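Local coordinates for rhusiopathiae surface protein B (PDB 3V10) that probably binds collagen at the bacterial cell surface, the chain here being the collagen-binding region of a larger wall-anchored adhesin, at residues I28-A33 / L53-N58; E224-S229 / N234-T239. All blocks are in the same frame, centred on the assembly; numbering follows the deposited sequence.

Contact 1 of 2, residues I28-A33 / L53-N58; sequences IEFNLA and LTLPSN
The backbones at Phe30 and Leu55 run 9.4 Å apart between CA atoms, and those at Leu32 and Leu53 10.0 Å, with no hydrogen bond between the segments. That is the separation of two layers packed face to face, too wide for neighbouring strands of one sheet, and side chains alone bridge it. The nearest approach is made by one methyl: CD2 of Leu55 lies 3.4 Å from CE2 of Phe30 and 3.7 Å from its CD2, meeting the ring obliquely. Phe30 has CG anti to its carbonyl carbon (chi1 -71°), and its flat ring is long enough to reach both Leu55 and Pro56 in this buried apolar layer. Pro56, in the loop after strand 50-54, offers the ring's far end an apolar CD, 4.4 Å from Phe30 CZ. Such packing is the core of a beta-sandwich, here in the part of the chain assigned to a bacterial Ig domain, consistent with the DEv-IgG fold of this adhesin. Leucine suits the next position because its forked end can fill the interlayer space from either layer: Leu32 and Leu53 meet tip to tip, CD2 to CD2 at 3.6 Å. Leu141, from a loop, touches both of them. The backbone of strand 28-35 is meanwhile bonded to its neighbours, Phe30 to Leu117 of strand 112-123 and Glu29 to Asn16 of strand 10-16.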
ATOM      1  N   ILE A  28      -3.019  -5.961  -3.161  1.00 13.48           N
ATOM      2  CA  ILE A  28      -3.586  -7.261  -3.495  1.00 14.17           C
ATOM      3  C   ILE A  28      -2.377  -7.936  -4.133  1.00 14.71           C
ATOM      4  O   ILE A  28      -1.876  -7.477  -5.157  1.00 13.93           O
ATOM      5  CB  ILE A  28      -4.750  -7.155  -4.502  1.00 14.48           C
ATOM      6  CG1 ILE A  28      -5.944  -6.476  -3.824  1.00 12.51           C
ATOM      7  CG2 ILE A  28      -5.160  -8.535  -4.977  1.00 13.09           C
ATOM      8  CD1 ILE A  28      -7.190  -6.358  -4.678  1.00 15.09           C
ATOM      9  N   GLU A  29      -1.895  -9.003  -3.503  1.00 16.12           N
ATOM     10  CA  GLU A  29      -0.701  -9.702  -3.962  1.00 17.19           C
ATOM     11  C   GLU A  29      -0.905 -10.882  -4.893  1.00 16.56           C
ATOM     12  O   GLU A  29      -1.810 -11.700  -4.711  1.00 17.13           O
ATOM     13  CB  GLU A  29       0.106 -10.190  -2.761  1.00 17.51           C
ATOM     14  CG  GLU A  29       0.496  -9.120  -1.778  1.00 23.95           C
ATOM     15  CD  GLU A  29       0.925  -9.714  -0.455  1.00 26.16           C
ATOM     16  OE1 GLU A  29       1.761 -10.644  -0.468  1.00 28.34           O
ATOM     17  OE2 GLU A  29       0.425  -9.256   0.593  1.00 27.37           O
ATOM     18  N   PHE A  30      -0.027 -10.966  -5.885  1.00 13.82           N
ATOM     19  CA  PHE A  30      -0.056 -12.049  -6.850  1.00 13.91           C
ATOM     20  C   PHE A  30       1.302 -12.727  -6.812  1.00 15.25           C
ATOM     21  O   PHE A  30       2.336 -12.068  -6.898  1.00 14.85           O
ATOM     22  CB  PHE A  30      -0.328 -11.508  -8.255  1.00 12.94           C
ATOM     23  CG  PHE A  30      -1.728 -11.015  -8.447  1.00 14.35           C
ATOM     24  CD1 PHE A  30      -2.737 -11.889  -8.832  1.00 15.21           C
ATOM     25  CD2 PHE A  30      -2.047  -9.685  -8.207  1.00 14.83           C
ATOM     26  CE1 PHE A  30      -4.047 -11.447  -8.977  1.00 15.85           C
ATOM     27  CE2 PHE A  30      -3.357  -9.229  -8.345  1.00 15.18           C
ATOM     28  CZ  PHE A  30      -4.360 -10.113  -8.732  1.00 16.75           C
ATOM     29  N   ASN A  31       1.295 -14.044  -6.646  1.00 15.27           N
ATOM     30  CA  ASN A  31       2.531 -14.810  -6.620  1.00 16.26           C
ATOM     31  C   ASN A  31       2.534 -15.721  -7.836  1.00 16.17           C
ATOM     32  O   ASN A  31       1.558 -16.425  -8.097  1.00 18.85           O
ATOM     33  CB  ASN A  31       2.621 -15.647  -5.348  1.00 19.55           C
ATOM     34  CG  ASN A  31       3.788 -16.606  -5.375  1.00 22.59           C
ATOM     35  OD1 ASN A  31       4.944 -16.204  -5.234  1.00 25.90           O
ATOM     36  ND2 ASN A  31       3.493 -17.884  -5.578  1.00 25.63           N
ATOM     37  N   LEU A  32       3.635 -15.709  -8.575  1.00 15.32           N
ATOM     38  CA  LEU A  32       3.752 -16.515  -9.779  1.00 14.03           C
ATOM     39  C   LEU A  32       5.127 -17.166  -9.885  1.00 14.93           C
ATOM     40  O   LEU A  32       6.149 -16.549  -9.585  1.00 14.58           O
ATOM     41  CB  LEU A  32       3.494 -15.623 -11.002  1.00 13.32           C
ATOM     42  CG  LEU A  32       3.513 -16.228 -12.403  1.00 13.73           C
ATOM     43  CD1 LEU A  32       2.299 -17.131 -12.595  1.00 13.89           C
ATOM     44  CD2 LEU A  32       3.510 -15.102 -13.433  1.00 13.77           C
ATOM     45  N   ALA A  33       5.147 -18.423 -10.309  1.00 14.14           N
ATOM     46  CA  ALA A  33       6.392 -19.151 -10.474  1.00 13.38           C
ATOM     47  C   ALA A  33       6.415 -19.743 -11.874  1.00 13.09           C
ATOM     48  O   ALA A  33       5.375 -20.120 -12.408  1.00 13.73           O
ATOM     49  CB  ALA A  33       6.495 -20.263  -9.431  1.00 13.59           C
ATOM     50  N   LEU A  53       1.481 -10.168 -18.080  1.00 10.25           N
ATOM     51  CA  LEU A  53       0.509 -10.374 -17.018  1.00 11.02           C
ATOM     52  C   LEU A  53      -0.548  -9.283 -17.167  1.00 11.06           C
ATOM     53  O   LEU A  53      -0.223  -8.136 -17.476  1.00 13.13           O
ATOM     54  CB  LEU A  53       1.193 -10.265 -15.650  1.00 12.55           C
ATOM     55  CG  LEU A  53       2.389 -11.201 -15.446  1.00 12.47           C
ATOM     56  CD1 LEU A  53       3.003 -10.976 -14.068  1.00 15.18           C
ATOM     57  CD2 LEU A  53       1.939 -12.640 -15.597  1.00 13.82           C
ATOM     58  N   THR A  54      -1.809  -9.644 -16.963  1.00 10.20           N
ATOM     59  CA  THR A  54      -2.896  -8.683 -17.079  1.00 11.49           C
ATOM     60  C   THR A  54      -3.778  -8.709 -15.843  1.00 11.36           C
ATOM     61  O   THR A  54      -4.530  -9.655 -15.632  1.00 11.57           O
ATOM     62  CB  THR A  54      -3.776  -8.976 -18.304  1.00 12.29           C
ATOM     63  OG1 THR A  54      -2.955  -9.044 -19.476  1.00 14.71           O
ATOM     64  CG2 THR A  54      -4.819  -7.883 -18.486  1.00 15.58           C
ATOM     65  N   LEU A  55      -3.679  -7.666 -15.028  1.00  8.81           N
ATOM     66  CA  LEU A  55      -4.483  -7.565 -13.824  1.00  9.18           C
ATOM     67  C   LEU A  55      -5.945  -7.424 -14.249  1.00 10.03           C
ATOM     68  O   LEU A  55      -6.254  -6.781 -15.251  1.00  9.16           O
ATOM     69  CB  LEU A  55      -4.019  -6.370 -12.987  1.00  7.81           C
ATOM     70  CG  LEU A  55      -2.637  -6.564 -12.350  1.00 10.81           C
ATOM     71  CD1 LEU A  55      -2.076  -5.231 -11.885  1.00  7.30           C
ATOM     72  CD2 LEU A  55      -2.732  -7.560 -11.186  1.00  9.95           C
ATOM     73  N   PRO A  56      -6.867  -8.024 -13.484  1.00  9.70           N
ATOM     74  CA  PRO A  56      -8.300  -7.976 -13.791  1.00 10.92           C
ATOM     75  C   PRO A  56      -8.968  -6.626 -13.578  1.00 10.86           C
ATOM     76  O   PRO A  56      -8.437  -5.751 -12.899  1.00 10.64           O
ATOM     77  CB  PRO A  56      -8.875  -9.049 -12.870  1.00  8.90           C
ATOM     78  CG  PRO A  56      -8.028  -8.861 -11.636  1.00  8.82           C
ATOM     79  CD  PRO A  56      -6.623  -8.688 -12.190  1.00  8.58           C
ATOM     80  N   SER A  57     -10.147  -6.467 -14.165  1.00  9.77           N
ATOM     81  CA  SER A  57     -10.891  -5.229 -14.013  1.00 11.40           C
ATOM     82  C   SER A  57     -12.263  -5.373 -14.641  1.00 11.57           C
ATOM     83  O   SER A  57     -12.491  -6.270 -15.442  1.00 11.22           O
ATOM     84  CB  SER A  57     -10.161  -4.087 -14.720  1.00 12.87           C
ATOM     85  OG  SER A  57     -10.158  -4.304 -16.121  1.00 14.79           O
ATOM     86  N   ASN A  58     -13.185  -4.503 -14.247  1.00 13.71           N
ATOM     87  CA  ASN A  58     -14.502  -4.483 -14.868  1.00 14.37           C
ATOM     88  C   ASN A  58     -14.788  -3.009 -15.101  1.00 15.73           C
ATOM     89  O   ASN A  58     -13.854  -2.214 -15.140  1.00 13.59           O
ATOM     90  CB  ASN A  58     -15.594  -5.177 -14.022  1.00 14.22           C
ATOM     91  CG  ASN A  58     -15.779  -4.575 -12.649  1.00 15.98           C
ATOM     92  OD1 ASN A  58     -15.625  -3.377 -12.448  1.00 15.13           O
ATOM     93  ND2 ASN A  58     -16.156  -5.421 -11.691  1.00 15.50           N
TER

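Contact 2 of 2, residues E224-S229 / N234-T239; sequences ELKHIS and NKEYGT
Lys226 and Tyr237 are brought together with contrasting first torsions: CG of Lys226 sits between its backbone N and carbonyl carbon (chi1 47°), whereas CG of Tyr237 lies anti to the carbonyl carbon (chi1 -54°). The two side chains come from opposite directions, and a bend at chi3 of the lysine (-62°) helps bring the ammonium to the phenol. Lys226 NZ donates a hydrogen bond to Tyr237 OH at 2.9 Å, arriving at the edge of the ring and in its plane rather than over a face, so this is no cation-pi contact. The methylenes come along with it, CD and CE of Lys226 each 3.6 Å from the same OH. Lysine suits this partly exposed place, since a long chain can span the gap from the strand and set its ammonium at the phenol oxygen. Glu236 OE1 is 4.0 Å from Lys226 NZ, longer than a salt bridge, but its charge would probably still favour the protonated lysine. Further along the strand, Ile228 supplies the apolar part: its side chain runs obliquely to the tyrosine, with CD1 4.0 Å from Tyr237 CE1. Tyrosine serves both neighbours, with carbon for the isoleucine and oxygen for the lysine. The contact ties strand 224-229 to the far end of helix 230-236, which follows it directly and is N-capped by Ser229, bonding to the N of Ala232. The strand forms an edge of its five-stranded antiparallel sheet, paired with strand 208-221, whose Val219 touches Lys226, Ile228 and Tyr237; beyond Gly238 the chain enters strand 239-243.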
ATOM      1  N   GLU A 224     -15.523  25.751   8.134  1.00 25.39           N
ATOM      2  CA  GLU A 224     -14.436  26.062   7.214  1.00 24.60           C
ATOM      3  C   GLU A 224     -13.188  25.238   7.448  1.00 23.35           C
ATOM      4  O   GLU A 224     -12.778  25.023   8.584  1.00 24.17           O
ATOM      5  CB  GLU A 224     -14.052  27.516   7.358  1.00 26.16           C
ATOM      6  CG  GLU A 224     -13.578  27.929   8.740  1.00 28.97           C
ATOM      7  CD  GLU A 224     -13.271  29.405   8.749  1.00 30.60           C
ATOM      8  OE1 GLU A 224     -12.828  29.947   9.776  1.00 33.03           O
ATOM      9  OE2 GLU A 224     -13.469  30.046   7.701  1.00 34.12           O
ATOM     10  N   LEU A 225     -12.551  24.839   6.361  1.00 23.82           N
ATOM     11  CA  LEU A 225     -11.331  24.055   6.452  1.00 23.57           C
ATOM     12  C   LEU A 225     -10.140  24.783   5.858  1.00 23.99           C
ATOM     13  O   LEU A 225     -10.243  25.429   4.819  1.00 24.47           O
ATOM     14  CB  LEU A 225     -11.520  22.701   5.763  1.00 23.79           C
ATOM     15  CG  LEU A 225     -10.283  21.808   5.822  1.00 23.99           C
ATOM     16  CD1 LEU A 225     -10.713  20.372   5.953  1.00 25.44           C
ATOM     17  CD2 LEU A 225      -9.429  22.033   4.586  1.00 24.79           C
ATOM     18  N   LYS A 226      -9.014  24.683   6.551  1.00 22.96           N
ATOM     19  CA  LYS A 226      -7.779  25.302   6.114  1.00 22.27           C
ATOM     20  C   LYS A 226      -6.691  24.243   6.163  1.00 21.45           C
ATOM     21  O   LYS A 226      -6.516  23.558   7.174  1.00 22.56           O
ATOM     22  CB  LYS A 226      -7.423  26.482   7.025  1.00 23.79           C
ATOM     23  CG  LYS A 226      -7.533  26.177   8.506  1.00 25.79           C
ATOM     24  CD  LYS A 226      -7.434  27.444   9.343  1.00 28.32           C
ATOM     25  CE  LYS A 226      -6.095  28.134   9.160  1.00 29.37           C
ATOM     26  NZ  LYS A 226      -5.991  29.339  10.026  1.00 29.40           N
ATOM     27  N   HIS A 227      -5.991  24.088   5.047  1.00 20.84           N
ATOM     28  CA  HIS A 227      -4.910  23.119   4.939  1.00 19.98           C
ATOM     29  C   HIS A 227      -3.627  23.909   5.187  1.00 18.54           C
ATOM     30  O   HIS A 227      -3.196  24.680   4.331  1.00 19.97           O
ATOM     31  CB  HIS A 227      -4.914  22.501   3.534  1.00 20.84           C
ATOM     32  CG  HIS A 227      -3.865  21.453   3.325  1.00 23.31           C
ATOM     33  ND1 HIS A 227      -3.804  20.297   4.074  1.00 22.87           N
ATOM     34  CD2 HIS A 227      -2.837  21.384   2.445  1.00 23.61           C
ATOM     35  CE1 HIS A 227      -2.786  19.562   3.664  1.00 24.90           C
ATOM     36  NE2 HIS A 227      -2.182  20.199   2.678  1.00 23.90           N
ATOM     37  N   ILE A 228      -3.026  23.730   6.362  1.00 16.36           N
ATOM     38  CA  ILE A 228      -1.811  24.464   6.710  1.00 15.99           C
ATOM     39  C   ILE A 228      -0.586  23.574   6.926  1.00 15.85           C
ATOM     40  O   ILE A 228      -0.668  22.348   6.843  1.00 14.12           O
ATOM     41  CB  ILE A 228      -2.024  25.333   7.982  1.00 17.23           C
ATOM     42  CG1 ILE A 228      -2.224  24.443   9.212  1.00 15.87           C
ATOM     43  CG2 ILE A 228      -3.240  26.244   7.792  1.00 17.66           C
ATOM     44  CD1 ILE A 228      -2.390  25.229  10.515  1.00 16.92           C
ATOM     45  N   SER A 229       0.550  24.203   7.204  1.00 15.01           N
ATOM     46  CA  SER A 229       1.792  23.468   7.419  1.00 14.82           C
ATOM     47  C   SER A 229       2.039  23.236   8.900  1.00 15.15           C
ATOM     48  O   SER A 229       1.371  23.823   9.747  1.00 16.07           O
ATOM     49  CB  SER A 229       2.978  24.242   6.841  1.00 15.99           C
ATOM     50  OG  SER A 229       3.214  25.426   7.587  1.00 15.45           O
ATOM     51  N   ASN A 234       2.391  25.156  14.543  1.00 15.45           N
ATOM     52  CA  ASN A 234       3.201  25.450  15.719  1.00 17.65           C
ATOM     53  C   ASN A 234       3.097  26.897  16.187  1.00 19.37           C
ATOM     54  O   ASN A 234       3.413  27.200  17.337  1.00 20.16           O
ATOM     55  CB  ASN A 234       4.674  25.117  15.459  1.00 16.20           C
ATOM     56  CG  ASN A 234       4.919  23.628  15.323  1.00 16.50           C
ATOM     57  OD1 ASN A 234       4.113  22.814  15.765  1.00 15.65           O
ATOM     58  ND2 ASN A 234       6.044  23.265  14.719  1.00 18.22           N
ATOM     59  N   LYS A 235       2.662  27.785  15.301  1.00 20.25           N
ATOM     60  CA  LYS A 235       2.538  29.196  15.655  1.00 22.32           C
ATOM     61  C   LYS A 235       1.135  29.610  16.081  1.00 23.17           C
ATOM     62  O   LYS A 235       0.966  30.637  16.745  1.00 24.72           O
ATOM     63  CB  LYS A 235       2.971  30.081  14.481  1.00 22.78           C
ATOM     64  CG  LYS A 235       4.402  29.869  14.011  1.00 23.84           C
ATOM     65  CD  LYS A 235       4.809  30.920  12.975  1.00 26.13           C
ATOM     66  CE  LYS A 235       3.933  30.874  11.726  1.00 27.65           C
ATOM     67  NZ  LYS A 235       4.083  29.593  10.986  1.00 29.05           N
ATOM     68  N   GLU A 236       0.129  28.818  15.720  1.00 23.38           N
ATOM     69  CA  GLU A 236      -1.250  29.173  16.042  1.00 23.56           C
ATOM     70  C   GLU A 236      -2.080  28.198  16.872  1.00 22.89           C
ATOM     71  O   GLU A 236      -2.836  28.624  17.748  1.00 22.49           O
ATOM     72  CB  GLU A 236      -2.028  29.446  14.751  1.00 27.71           C
ATOM     73  CG  GLU A 236      -1.508  30.584  13.895  1.00 33.28           C
ATOM     74  CD  GLU A 236      -2.347  30.779  12.644  1.00 35.97           C
ATOM     75  OE1 GLU A 236      -2.432  29.837  11.824  1.00 39.16           O
ATOM     76  OE2 GLU A 236      -2.927  31.873  12.484  1.00 39.30           O
ATOM     77  N   TYR A 237      -1.953  26.901  16.608  1.00 19.92           N
ATOM     78  CA  TYR A 237      -2.785  25.923  17.306  1.00 17.26           C
ATOM     79  C   TYR A 237      -2.164  24.991  18.333  1.00 17.49           C
ATOM     80  O   TYR A 237      -2.867  24.456  19.185  1.00 16.91           O
ATOM     81  CB  TYR A 237      -3.539  25.086  16.274  1.00 18.33           C
ATOM     82  CG  TYR A 237      -4.332  25.915  15.297  1.00 19.90           C
ATOM     83  CD1 TYR A 237      -3.722  26.494  14.180  1.00 20.66           C
ATOM     84  CD2 TYR A 237      -5.688  26.157  15.505  1.00 21.20           C
ATOM     85  CE1 TYR A 237      -4.449  27.295  13.299  1.00 23.20           C
ATOM     86  CE2 TYR A 237      -6.422  26.956  14.630  1.00 21.04           C
ATOM     87  CZ  TYR A 237      -5.799  27.521  13.534  1.00 23.59           C
ATOM     88  OH  TYR A 237      -6.526  28.315  12.681  1.00 25.01           O
ATOM     89  N   GLY A 238      -0.861  24.774  18.260  1.00 16.10           N
ATOM     90  CA  GLY A 238      -0.252  23.881  19.222  1.00 16.45           C
ATOM     91  C   GLY A 238       1.206  23.622  18.939  1.00 15.19           C
ATOM     92  O   GLY A 238       1.905  24.493  18.430  1.00 17.22           O
ATOM     93  N   THR A 239       1.662  22.417  19.265  1.00 14.03           N
ATOM     94  CA  THR A 239       3.055  22.060  19.056  1.00 14.14           C
ATOM     95  C   THR A 239       3.196  20.650  18.503  1.00 13.84           C
ATOM     96  O   THR A 239       2.594  19.702  19.011  1.00 13.54           O
ATOM     97  CB  THR A 239       3.862  22.131  20.375  1.00 16.45           C
ATOM     98  OG1 THR A 239       3.679  23.413  20.992  1.00 17.28           O
ATOM     99  CG2 THR A 239       5.353  21.919  20.102  1.00 18.34           C
TER

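Contact 1 and contact 2 belong to different parts of the adhesin, the first in the bacterial Ig range and the second in the collagen-binding range. Their centres are about 42 Å apart and their nearest atoms about 26 Å, so they do not touch; they lie on opposite sides of the chain's centre. In sequence they follow in series, 28-33 with 53-58 closing well before 224-229 with 234-239 opens. Their settings also differ: contact 1 is buried and wholly apolar, while contact 2 is a surface contact with a polar bond. Under the collagen hug model, collagen would be held between two such domains, but no collagen is present in this one-chain assembly to place either contact beside it.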